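Local coordinates for putative sarcosine dimethylglycine methyltransferase (Galdieria sulphuraria, PDB 2O57), which is of unproven function but probably transfers methyl groups from S-adenosylmethionine to the amino nitrogen of glycine derivatives such as sarcosine and dimethylglycine, at residues G48-P53 / R60-R65; D67-S72 / A184-M189; S237-Y242 / H274-G279; R34-V39 / S243-E248. One frame throughout, in Å; residues are numbered along the deposited sequence.

Contact 1: residues G48-P53 / R60-R65; sequences GLYKEP and REASLR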
# COMPACT_ATOMS: atom_id res chain seq x y z
N GLY A 48 -11.94 1.21 -5.78
CA GLY A 48 -11.74 2.53 -5.22
C GLY A 48 -11.07 2.54 -3.85
O GLY A 48 -11.02 1.53 -3.16
N LEU A 49 -10.57 3.72 -3.48
CA LEU A 49 -10.14 4.00 -2.11
C LEU A 49 -11.28 4.82 -1.45
O LEU A 49 -11.53 5.97 -1.83
CB LEU A 49 -8.79 4.74 -2.11
CG LEU A 49 -7.53 4.03 -2.67
CD1 LEU A 49 -6.34 5.04 -2.60
CD2 LEU A 49 -7.26 2.73 -1.87
N TYR A 50 -12.00 4.21 -0.51
CA TYR A 50 -13.24 4.78 0.07
C TYR A 50 -13.02 5.52 1.41
O TYR A 50 -12.19 5.13 2.22
CB TYR A 50 -14.33 3.72 0.23
CG TYR A 50 -14.82 3.28 -1.13
CD1 TYR A 50 -15.91 3.94 -1.74
CD2 TYR A 50 -14.19 2.24 -1.83
CE1 TYR A 50 -16.38 3.58 -3.02
CE2 TYR A 50 -14.63 1.88 -3.14
CZ TYR A 50 -15.73 2.54 -3.71
OH TYR A 50 -16.13 2.18 -4.99
N LYS A 51 -13.76 6.61 1.61
CA LYS A 51 -13.66 7.43 2.82
C LYS A 51 -14.88 7.07 3.67
O LYS A 51 -15.98 7.03 3.15
CB LYS A 51 -13.73 8.91 2.42
CG LYS A 51 -13.75 9.91 3.56
CD LYS A 51 -13.63 11.34 2.99
CE LYS A 51 -13.81 12.42 4.09
NZ LYS A 51 -13.56 13.83 3.56
N GLU A 52 -14.70 6.81 4.96
CA GLU A 52 -15.85 6.61 5.89
C GLU A 52 -16.62 7.90 6.14
O GLU A 52 -15.99 8.96 6.19
CB GLU A 52 -15.37 6.05 7.23
CG GLU A 52 -14.81 4.65 7.08
CD GLU A 52 -15.90 3.57 7.07
OE1 GLU A 52 -17.11 3.92 7.05
OE2 GLU A 52 -15.54 2.37 7.06
N PRO A 53 -17.97 7.84 6.28
CA PRO A 53 -18.86 6.67 6.11
C PRO A 53 -19.02 6.27 4.64
O PRO A 53 -19.43 7.09 3.77
CB PRO A 53 -20.20 7.11 6.73
CG PRO A 53 -20.17 8.66 6.64
CD PRO A 53 -18.71 9.06 6.66
N ARG A 60 -17.29 7.05 -8.08
CA ARG A 60 -16.47 7.93 -8.92
C ARG A 60 -15.30 8.55 -8.12
O ARG A 60 -14.14 8.48 -8.53
CB ARG A 60 -17.34 9.08 -9.50
CG ARG A 60 -16.57 10.22 -10.17
CD ARG A 60 -15.89 9.77 -11.46
NE ARG A 60 -16.84 9.60 -12.55
CZ ARG A 60 -16.71 8.74 -13.56
NH1 ARG A 60 -15.65 7.92 -13.62
NH2 ARG A 60 -17.65 8.69 -14.51
N GLU A 61 -15.63 9.16 -6.99
CA GLU A 61 -14.63 9.81 -6.13
C GLU A 61 -13.58 8.79 -5.66
O GLU A 61 -12.40 9.05 -5.76
CB GLU A 61 -15.31 10.46 -4.91
CG GLU A 61 -15.84 11.85 -5.13
CD GLU A 61 -14.71 12.88 -5.35
OE1 GLU A 61 -14.31 13.59 -4.37
OE2 GLU A 61 -14.19 12.95 -6.49
N ALA A 62 -14.03 7.64 -5.13
CA ALA A 62 -13.11 6.58 -4.68
C ALA A 62 -12.20 6.04 -5.81
O ALA A 62 -11.02 5.79 -5.60
CB ALA A 62 -13.88 5.44 -4.06
N SER A 63 -12.78 5.80 -7.00
CA SER A 63 -12.00 5.31 -8.13
C SER A 63 -10.94 6.38 -8.55
O SER A 63 -9.82 6.02 -8.89
CB SER A 63 -12.92 4.93 -9.30
OG SER A 63 -12.17 4.44 -10.38
N LEU A 64 -11.29 7.66 -8.52
CA LEU A 64 -10.29 8.75 -8.71
C LEU A 64 -9.22 8.80 -7.65
O LEU A 64 -8.06 9.07 -7.97
CB LEU A 64 -10.94 10.14 -8.78
CG LEU A 64 -11.70 10.41 -10.06
CD1 LEU A 64 -12.64 11.58 -9.82
CD2 LEU A 64 -10.70 10.70 -11.22
N ARG A 65 -9.57 8.51 -6.39
CA ARG A 65 -8.55 8.42 -5.30
C ARG A 65 -7.54 7.31 -5.63
O ARG A 65 -6.32 7.50 -5.52
CB ARG A 65 -9.17 8.15 -3.95
CG ARG A 65 -10.01 9.33 -3.40
CD ARG A 65 -10.37 9.17 -1.92
NE ARG A 65 -11.53 9.99 -1.60
CZ ARG A 65 -12.77 9.54 -1.46
NH1 ARG A 65 -13.04 8.24 -1.52
NH2 ARG A 65 -13.77 10.39 -1.21

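Contact 2: residues D67-S72 / A184-M189; sequences DEWLAS and AITDPM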
# COMPACT_ATOMS: atom_id res chain seq x y z
N ASP A 67 -6.75 6.28 -8.67
CA ASP A 67 -5.92 6.75 -9.80
C ASP A 67 -4.83 7.75 -9.34
O ASP A 67 -3.67 7.64 -9.75
CB ASP A 67 -6.79 7.42 -10.87
CG ASP A 67 -7.78 6.49 -11.46
OD1 ASP A 67 -7.57 5.26 -11.35
OD2 ASP A 67 -8.78 6.99 -12.04
N GLU A 68 -5.21 8.68 -8.46
CA GLU A 68 -4.27 9.64 -7.85
C GLU A 68 -3.22 8.91 -7.04
O GLU A 68 -2.04 9.24 -7.11
CB GLU A 68 -4.99 10.64 -6.94
CG GLU A 68 -5.90 11.63 -7.68
CD GLU A 68 -5.15 12.71 -8.46
OE1 GLU A 68 -3.91 12.86 -8.30
OE2 GLU A 68 -5.82 13.44 -9.23
N TRP A 69 -3.65 7.93 -6.23
CA TRP A 69 -2.71 7.15 -5.38
C TRP A 69 -1.71 6.38 -6.26
O TRP A 69 -0.50 6.47 -6.06
CB TRP A 69 -3.45 6.16 -4.43
CG TRP A 69 -2.54 5.07 -3.90
CD1 TRP A 69 -1.47 5.23 -3.04
CD2 TRP A 69 -2.60 3.66 -4.20
NE1 TRP A 69 -0.86 4.00 -2.82
CE2 TRP A 69 -1.55 3.03 -3.50
CE3 TRP A 69 -3.46 2.87 -5.00
CZ2 TRP A 69 -1.32 1.66 -3.57
CZ3 TRP A 69 -3.23 1.50 -5.08
CH2 TRP A 69 -2.16 0.90 -4.36
N LEU A 70 -2.21 5.62 -7.23
CA LEU A 70 -1.32 4.79 -8.05
C LEU A 70 -0.35 5.65 -8.85
O LEU A 70 0.82 5.33 -8.93
CB LEU A 70 -2.08 3.85 -9.01
CG LEU A 70 -1.23 2.70 -9.63
CD1 LEU A 70 -0.81 1.64 -8.54
CD2 LEU A 70 -2.09 1.99 -10.70
N ALA A 71 -0.85 6.76 -9.39
CA ALA A 71 -0.03 7.69 -10.16
C ALA A 71 1.03 8.33 -9.24
O ALA A 71 2.17 8.50 -9.63
CB ALA A 71 -0.89 8.74 -10.81
N SER A 72 0.66 8.62 -7.99
CA SER A 72 1.61 9.17 -7.04
C SER A 72 2.73 8.18 -6.72
O SER A 72 3.89 8.58 -6.64
CB SER A 72 0.88 9.65 -5.77
OG SER A 72 1.80 10.19 -4.83
N ALA A 184 3.44 -0.40 -12.70
CA ALA A 184 2.49 -0.28 -11.59
C ALA A 184 1.21 -1.05 -11.94
O ALA A 184 0.58 -0.78 -12.98
CB ALA A 184 2.18 1.20 -11.27
N ILE A 185 0.82 -2.00 -11.09
CA ILE A 185 -0.39 -2.80 -11.33
C ILE A 185 -1.29 -2.82 -10.12
O ILE A 185 -0.82 -2.62 -8.96
CB ILE A 185 -0.12 -4.27 -11.76
CG1 ILE A 185 0.51 -5.10 -10.60
CG2 ILE A 185 0.76 -4.29 -12.99
CD1 ILE A 185 0.52 -6.62 -10.91
N THR A 186 -2.58 -3.03 -10.37
CA THR A 186 -3.55 -3.34 -9.32
C THR A 186 -4.35 -4.55 -9.82
O THR A 186 -4.48 -4.75 -11.03
CB THR A 186 -4.53 -2.14 -8.95
OG1 THR A 186 -5.49 -1.85 -10.01
CG2 THR A 186 -3.81 -0.90 -8.45
N ASP A 187 -4.86 -5.38 -8.91
CA ASP A 187 -5.65 -6.54 -9.32
C ASP A 187 -6.45 -7.06 -8.14
O ASP A 187 -5.90 -7.25 -7.04
CB ASP A 187 -4.69 -7.64 -9.82
CG ASP A 187 -5.26 -8.47 -10.99
OD1 ASP A 187 -6.07 -7.95 -11.77
OD2 ASP A 187 -4.83 -9.64 -11.13
N PRO A 188 -7.73 -7.34 -8.36
CA PRO A 188 -8.40 -8.17 -7.35
C PRO A 188 -7.65 -9.50 -7.31
O PRO A 188 -7.17 -9.99 -8.37
CB PRO A 188 -9.80 -8.38 -7.93
CG PRO A 188 -10.01 -7.20 -8.92
CD PRO A 188 -8.62 -7.01 -9.51
N MSE A 189 -7.49 -10.06 -6.12
CA MSE A 189 -6.68 -11.27 -5.95
C MSE A 189 -7.13 -12.12 -4.77
O MSE A 189 -8.01 -11.71 -4.03
CB MSE A 189 -5.16 -10.98 -5.90
CG MSE A 189 -4.65 -9.74 -5.22
SE MSE A 189 -2.67 -9.50 -5.62
CE MSE A 189 -2.50 -8.38 -7.01

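Contact 3: residues S237-Y242 / H274-G279; sequences SLVHHY and HWIEGG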
# COMPACT_ATOMS: atom_id res chain seq x y z
N SER A 237 -10.82 -2.04 0.74
CA SER A 237 -11.23 -1.51 -0.55
C SER A 237 -12.05 -2.53 -1.35
O SER A 237 -13.07 -2.16 -1.96
CB SER A 237 -10.03 -1.01 -1.37
OG SER A 237 -9.64 0.30 -0.94
N LEU A 238 -11.60 -3.78 -1.38
CA LEU A 238 -12.30 -4.84 -2.09
C LEU A 238 -13.76 -4.95 -1.59
O LEU A 238 -14.71 -4.91 -2.41
CB LEU A 238 -11.59 -6.17 -1.91
CG LEU A 238 -12.16 -7.31 -2.78
CD1 LEU A 238 -11.44 -7.34 -4.07
CD2 LEU A 238 -11.99 -8.64 -2.04
N VAL A 239 -13.91 -5.06 -0.27
CA VAL A 239 -15.25 -5.14 0.38
C VAL A 239 -16.09 -3.90 0.12
O VAL A 239 -17.25 -4.02 -0.32
CB VAL A 239 -15.13 -5.44 1.90
CG1 VAL A 239 -16.51 -5.26 2.62
CG2 VAL A 239 -14.57 -6.82 2.09
N HIS A 240 -15.51 -2.71 0.33
CA HIS A 240 -16.30 -1.49 0.16
C HIS A 240 -16.71 -1.33 -1.29
O HIS A 240 -17.85 -0.96 -1.57
CB HIS A 240 -15.49 -0.26 0.54
CG HIS A 240 -15.16 -0.20 2.00
ND1 HIS A 240 -13.99 0.35 2.47
CD2 HIS A 240 -15.84 -0.62 3.09
CE1 HIS A 240 -13.97 0.28 3.79
NE2 HIS A 240 -15.07 -0.32 4.19
N HIS A 241 -15.76 -1.54 -2.19
CA HIS A 241 -15.99 -1.27 -3.61
C HIS A 241 -17.08 -2.17 -4.18
O HIS A 241 -18.01 -1.68 -4.81
CB HIS A 241 -14.73 -1.52 -4.41
CG HIS A 241 -14.86 -1.14 -5.85
ND1 HIS A 241 -15.04 0.17 -6.26
CD2 HIS A 241 -14.88 -1.90 -6.97
CE1 HIS A 241 -15.11 0.20 -7.58
NE2 HIS A 241 -15.02 -1.05 -8.03
N TYR A 242 -16.98 -3.47 -3.94
CA TYR A 242 -17.98 -4.38 -4.45
C TYR A 242 -19.34 -4.24 -3.77
O TYR A 242 -20.36 -4.36 -4.46
CB TYR A 242 -17.45 -5.80 -4.49
CG TYR A 242 -16.41 -5.93 -5.58
CD1 TYR A 242 -16.71 -5.54 -6.90
CD2 TYR A 242 -15.14 -6.39 -5.31
CE1 TYR A 242 -15.76 -5.63 -7.92
CE2 TYR A 242 -14.16 -6.48 -6.34
CZ TYR A 242 -14.48 -6.11 -7.61
OH TYR A 242 -13.54 -6.22 -8.60
N HIS A 274 -19.96 -12.73 -3.87
CA HIS A 274 -18.81 -13.64 -3.68
C HIS A 274 -17.54 -12.86 -3.37
O HIS A 274 -16.75 -13.28 -2.53
CB HIS A 274 -18.57 -14.53 -4.91
CG HIS A 274 -19.53 -15.66 -5.05
ND1 HIS A 274 -19.97 -16.41 -3.97
CD2 HIS A 274 -20.13 -16.20 -6.14
CE1 HIS A 274 -20.82 -17.32 -4.39
NE2 HIS A 274 -20.93 -17.22 -5.71
N TRP A 275 -17.31 -11.75 -4.07
CA TRP A 275 -16.16 -10.92 -3.79
C TRP A 275 -16.25 -10.35 -2.38
O TRP A 275 -15.28 -10.36 -1.66
CB TRP A 275 -16.02 -9.75 -4.78
CG TRP A 275 -15.42 -10.17 -6.10
CD1 TRP A 275 -16.07 -10.26 -7.28
CD2 TRP A 275 -14.05 -10.53 -6.35
NE1 TRP A 275 -15.20 -10.65 -8.27
CE2 TRP A 275 -13.96 -10.85 -7.73
CE3 TRP A 275 -12.90 -10.63 -5.55
CZ2 TRP A 275 -12.77 -11.25 -8.33
CZ3 TRP A 275 -11.69 -11.04 -6.16
CH2 TRP A 275 -11.64 -11.33 -7.54
N ILE A 276 -17.42 -9.84 -2.02
CA ILE A 276 -17.64 -9.21 -0.70
C ILE A 276 -17.40 -10.26 0.40
O ILE A 276 -16.61 -10.03 1.34
CB ILE A 276 -19.08 -8.62 -0.59
CG1 ILE A 276 -19.27 -7.44 -1.57
CG2 ILE A 276 -19.42 -8.19 0.88
CD1 ILE A 276 -20.77 -7.12 -1.88
N GLU A 277 -18.07 -11.40 0.28
CA GLU A 277 -17.95 -12.49 1.24
C GLU A 277 -16.50 -12.95 1.38
O GLU A 277 -16.03 -13.09 2.48
CB GLU A 277 -18.86 -13.68 0.88
CG GLU A 277 -20.33 -13.41 1.16
CD GLU A 277 -21.34 -14.30 0.38
OE1 GLU A 277 -20.92 -15.30 -0.29
OE2 GLU A 277 -22.56 -13.97 0.43
N GLY A 278 -15.79 -13.15 0.25
CA GLY A 278 -14.38 -13.56 0.27
C GLY A 278 -13.46 -12.54 0.94
O GLY A 278 -12.52 -12.91 1.64
N GLY A 279 -13.75 -11.26 0.73
CA GLY A 279 -13.06 -10.17 1.38
C GLY A 279 -13.24 -10.22 2.87
O GLY A 279 -12.26 -10.15 3.62

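Contact 4: residues R34-V39 / S243-E248; sequences RFYFHV and SKVKAE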
# COMPACT_ATOMS: atom_id res chain seq x y z
N ARG A 34 -21.80 -2.73 -20.09
CA ARG A 34 -22.96 -1.89 -20.35
C ARG A 34 -23.43 -1.17 -19.07
O ARG A 34 -23.82 0.01 -19.12
CB ARG A 34 -24.13 -2.70 -20.92
CG ARG A 34 -23.90 -3.23 -22.36
CD ARG A 34 -25.15 -3.96 -22.83
NE ARG A 34 -25.06 -4.41 -24.23
CZ ARG A 34 -26.03 -5.07 -24.85
NH1 ARG A 34 -27.16 -5.40 -24.20
NH2 ARG A 34 -25.88 -5.41 -26.10
N PHE A 35 -23.44 -1.91 -17.95
CA PHE A 35 -23.78 -1.35 -16.65
C PHE A 35 -22.79 -0.27 -16.24
O PHE A 35 -23.19 0.82 -15.92
CB PHE A 35 -23.91 -2.41 -15.55
CG PHE A 35 -23.95 -1.81 -14.14
CD1 PHE A 35 -25.10 -1.14 -13.68
CD2 PHE A 35 -22.85 -1.91 -13.29
CE1 PHE A 35 -25.14 -0.58 -12.38
CE2 PHE A 35 -22.86 -1.36 -12.01
CZ PHE A 35 -24.00 -0.68 -11.55
N TYR A 36 -21.49 -0.57 -16.24
CA TYR A 36 -20.50 0.44 -15.83
C TYR A 36 -20.49 1.65 -16.77
O TYR A 36 -20.43 2.82 -16.33
CB TYR A 36 -19.13 -0.17 -15.82
CG TYR A 36 -18.80 -0.97 -14.58
CD1 TYR A 36 -18.43 -0.33 -13.39
CD2 TYR A 36 -18.89 -2.37 -14.59
CE1 TYR A 36 -18.10 -1.07 -12.25
CE2 TYR A 36 -18.58 -3.12 -13.45
CZ TYR A 36 -18.17 -2.45 -12.30
OH TYR A 36 -17.85 -3.19 -11.18
N PHE A 37 -20.54 1.38 -18.06
CA PHE A 37 -20.63 2.48 -19.01
C PHE A 37 -21.89 3.32 -18.78
O PHE A 37 -21.86 4.52 -18.92
CB PHE A 37 -20.53 1.96 -20.47
CG PHE A 37 -20.46 3.04 -21.49
CD1 PHE A 37 -19.26 3.71 -21.73
CD2 PHE A 37 -21.60 3.42 -22.19
CE1 PHE A 37 -19.20 4.75 -22.71
CE2 PHE A 37 -21.55 4.43 -23.15
CZ PHE A 37 -20.35 5.11 -23.41
N HIS A 38 -23.01 2.69 -18.46
CA HIS A 38 -24.28 3.44 -18.31
C HIS A 38 -24.14 4.48 -17.21
O HIS A 38 -24.63 5.58 -17.33
CB HIS A 38 -25.42 2.49 -17.98
CG HIS A 38 -26.72 3.18 -17.63
ND1 HIS A 38 -27.52 3.79 -18.58
CD2 HIS A 38 -27.35 3.35 -16.44
CE1 HIS A 38 -28.59 4.30 -18.00
NE2 HIS A 38 -28.51 4.05 -16.70
N VAL A 39 -23.46 4.12 -16.13
CA VAL A 39 -23.39 5.01 -14.96
C VAL A 39 -22.22 5.97 -15.07
O VAL A 39 -22.36 7.16 -14.81
CB VAL A 39 -23.40 4.21 -13.61
CG1 VAL A 39 -23.36 5.15 -12.38
CG2 VAL A 39 -24.63 3.23 -13.54
N SER A 243 -19.35 -3.89 -2.48
CA SER A 243 -20.61 -3.52 -1.78
C SER A 243 -21.28 -2.28 -2.42
O SER A 243 -22.51 -2.27 -2.67
CB SER A 243 -20.34 -3.25 -0.28
OG SER A 243 -19.86 -4.43 0.35
N LYS A 244 -20.48 -1.24 -2.70
CA LYS A 244 -21.03 -0.04 -3.35
C LYS A 244 -21.50 -0.32 -4.79
O LYS A 244 -22.56 0.18 -5.22
CB LYS A 244 -19.98 1.08 -3.38
CG LYS A 244 -19.51 1.55 -1.98
CD LYS A 244 -20.52 2.42 -1.32
CE LYS A 244 -20.62 3.75 -2.02
NZ LYS A 244 -21.61 4.63 -1.38
N VAL A 245 -20.74 -1.11 -5.53
CA VAL A 245 -21.18 -1.46 -6.89
C VAL A 245 -22.50 -2.25 -6.85
O VAL A 245 -23.43 -1.99 -7.67
CB VAL A 245 -20.09 -2.23 -7.66
CG1 VAL A 245 -20.67 -2.71 -9.00
CG2 VAL A 245 -18.86 -1.32 -7.93
N LYS A 246 -22.62 -3.18 -5.89
CA LYS A 246 -23.87 -3.93 -5.75
C LYS A 246 -25.05 -3.03 -5.43
O LYS A 246 -26.16 -3.24 -5.95
CB LYS A 246 -23.75 -5.04 -4.70
CG LYS A 246 -24.95 -6.00 -4.69
CD LYS A 246 -24.74 -7.23 -3.75
CE LYS A 246 -24.77 -6.77 -2.34
NZ LYS A 246 -26.22 -6.58 -1.92
N ALA A 247 -24.83 -2.04 -4.56
CA ALA A 247 -25.87 -1.07 -4.21
C ALA A 247 -26.30 -0.28 -5.46
O ALA A 247 -27.48 -0.06 -5.68
CB ALA A 247 -25.34 -0.10 -3.11
N GLU A 248 -25.33 0.17 -6.26
CA GLU A 248 -25.64 0.88 -7.51
C GLU A 248 -26.39 0.01 -8.53
O GLU A 248 -27.32 0.49 -9.21
CB GLU A 248 -24.37 1.47 -8.16
CG GLU A 248 -24.70 2.45 -9.29
CD GLU A 248 -25.29 3.78 -8.78
OE1 GLU A 248 -25.24 4.09 -7.56
OE2 GLU A 248 -25.86 4.51 -9.61

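Contact 1: residues G48-P53 / R60-R65
The loop that runs into helix 59-76 doubles back on the first turns of that helix, and Leu49 and Tyr50 meet Ala62 and Arg65 there. It is an instance of a loop held through its own backbone. Leu49 N donates to Ala62 O at 3.0 Å, approaching from above the carbonyl plane. Leu49 O in turn receives Arg65 NH1 at 2.7 Å; this bond lies in the carbonyl plane and in the guanidinium plane alike, with an N-H...O angle of 157°. The arginine chain runs extended from CG to NE, passing beside the leucine before its flat end turns back to the oxygen. Lys51 CB covers one guanidinium face, 3.9 Å from Arg65 NH2. Beside this polar pair, Ala62 CB sits over the centre of the Tyr50 ring in a CH-pi contact, 3.3 Å from the centroid. The Tyr50 hydroxyl is bonded to His241 on helix 235-251. Asp57 OD2 pairs with Arg65 NH1 in a salt bridge and also accepts from Lys51 N. One peptide unit of the helix and one cationic side chain thus grip both polar groups of Leu49, and the charge on Arg65, partly balanced by Asp57, would be expected to polarise the Leu49 carbonyl.

Contact 2: residues D67-S72 / A184-M189
Leu70 projects from its helix toward the strand and spreads its branches over two side chains, Ala184 and Thr186. Its CG lies anti to the backbone N (chi1 -165°), a torsion that carries the branch point out to 4.1 Å from Ala184 CB. Beyond CG both methyls close on Thr186 from the same side: CD1 comes to 3.9 Å from Thr186 CG2, while CD2 lies 4.0 Å from Thr186 CG2. The two side chains meet at a slant, methyl against methyl.

Thr186 presents its methyl to the helix and directs OG1 to a different task, a hydrogen bond with Asp158. Trp69 reaches the same methyl by another route. Its indole slides past the threonine in the opposite direction, and Trp69 CZ3 approaches Thr186 CG2 to 4.2 Å.

This is the helix-on-sheet packing of the Rossmann-like methyltransferase fold, with strand order 3-2-1-4-5-7-6. Helix 59-76 covers one face of the sheet at strand 181-190, the last of the parallel strands before antiparallel 284-293. The axes of segments 67-72 and 184-189 approach to 9.5 Å and run at 143°, closer to antiparallel than to perpendicular. Alternation along the strand brings Ala184 and Thr186 to the helix side, whereas Ile185 points away from the helix and packs on Phe160 and Phe291.

The indole of Trp69 has further partners: its NE1 bonds to Glu73, Arg234 makes a cation-pi contact with it, and Phe232 meets it edge-to-face. Leu70 also packs on Trp155 and Gln157 of the neighbouring strand 151-157.

Contact 3: residues S237-Y242 / H274-G279
Tyr242 and Trp275 both carry CG anti to their own carbonyl carbon, beside the backbone N (chi1 -71° for the tyrosine), and from their two helices the rings swing out side by side, pointing the same way. They form an offset stack: the tyrosine ring and the five-membered ring of the indole have centroids 4.5 Å apart and planes 23° from parallel. Trp275 CD1 lies over the centre of the tyrosine face, while Tyr242 CE2 falls toward the rim of the indole. At the base of the rings, nearer the backbones, Tyr242 CD2 packs on Trp275 CB at 3.5 Å.

Leu238, one turn earlier, puts CD1 at the edge of the tyrosine ring. The same methyl is 3.9 Å from Trp275 CE3, the leucine crossing the indole at about a right angle.

Over segments 237-242 and 274-279 of helices 235-251 and 262-280, the axes run roughly antiparallel, cross at -151° and approach to 8.4 Å. Gly279, having no side chain, lets two methyls rest directly on its backbone: Val239 CG2 is 3.7 Å from Gly279 CA, and Leu238 CD2 lies 3.9 Å from that same Gly279 CA. Further along, Ile276 CG1 meets Tyr242 CB at 3.8 Å, and Ile276 CD1 continues to the tyrosine carbonyl.

Toward the sheet, Pro188 of strand 181-190 touches both aromatic residues, and Leu284 and Trp286 of strand 284-293 lie against Leu238.

Contact 4: residues R34-V39 / S243-E248
Phe35, Tyr36 and Val39 meet Val245 and Glu248 mostly through carbon, with two oxygens, Tyr36 OH and Glu248 OE2, each against a methyl. Val245 CG1 is the shared apolar point, 4.0 Å from Phe35 CE2 and 4.1 Å from Tyr36 CZ; the valine crosses the tyrosine at about a right angle. That methyl stands anti to its backbone N (chi1 173°), which brings it to the two rings.

A second group joins an aromatic edge to backbone and aliphatic chain: Phe35 CZ comes to 3.9 Å from Glu248 C, near the ring plane, and equally close to Glu248 CG.

The third kind sets a methyl against an oxygen. Val245 CG1 is 3.6 Å from the hydroxyl Tyr36 OH, and Val39 CG1 and Glu248 OE2 reach toward each other tip to tip, 3.8 Å apart. The same OE2 forms a salt bridge with Arg252.

The axes of segments 34-39 and 243-248 stand 12.1 Å apart at 81°, a near-perpendicular crossing spanned largely by the Phe35 and Tyr36 rings and the Glu248 chain. Phe37 of helix 27-40 meets Tyr93, in a glycine-rich turn that resembles a Rossmann-type cofactor loop, consistent with N-terminal helices flanking the cofactor site in many Rossmann-like methyltransferases.

Two helices tie the four contacts into a chain of packing. Helix 59-76 serves contacts 1 and 2, which touch where Leu49 CD1 meets Trp69 CB at 3.6 Å. Helix 235-251 serves contacts 3 and 4, where Ile276 CD1 lies 3.6 Å from Ser243 N. Contact 1 bridges the two helices: Tyr50 OH is 2.6 Å from His241 ND1 of contact 3, a probable hydrogen bond, and Tyr50 CE1 is 3.9 Å from Lys244 CG of contact 4. Contacts 2 and 3 meet where Pro188 CB comes to 3.5 Å from Trp275 CH2. Contacts 2 and 4 stay apart, about 9 Å between nearest atoms. If the glycine-rich turn at Tyr93 binds cofactor, as is usual in this family, helix 27-40 of contact 4 also reaches it, through Phe37.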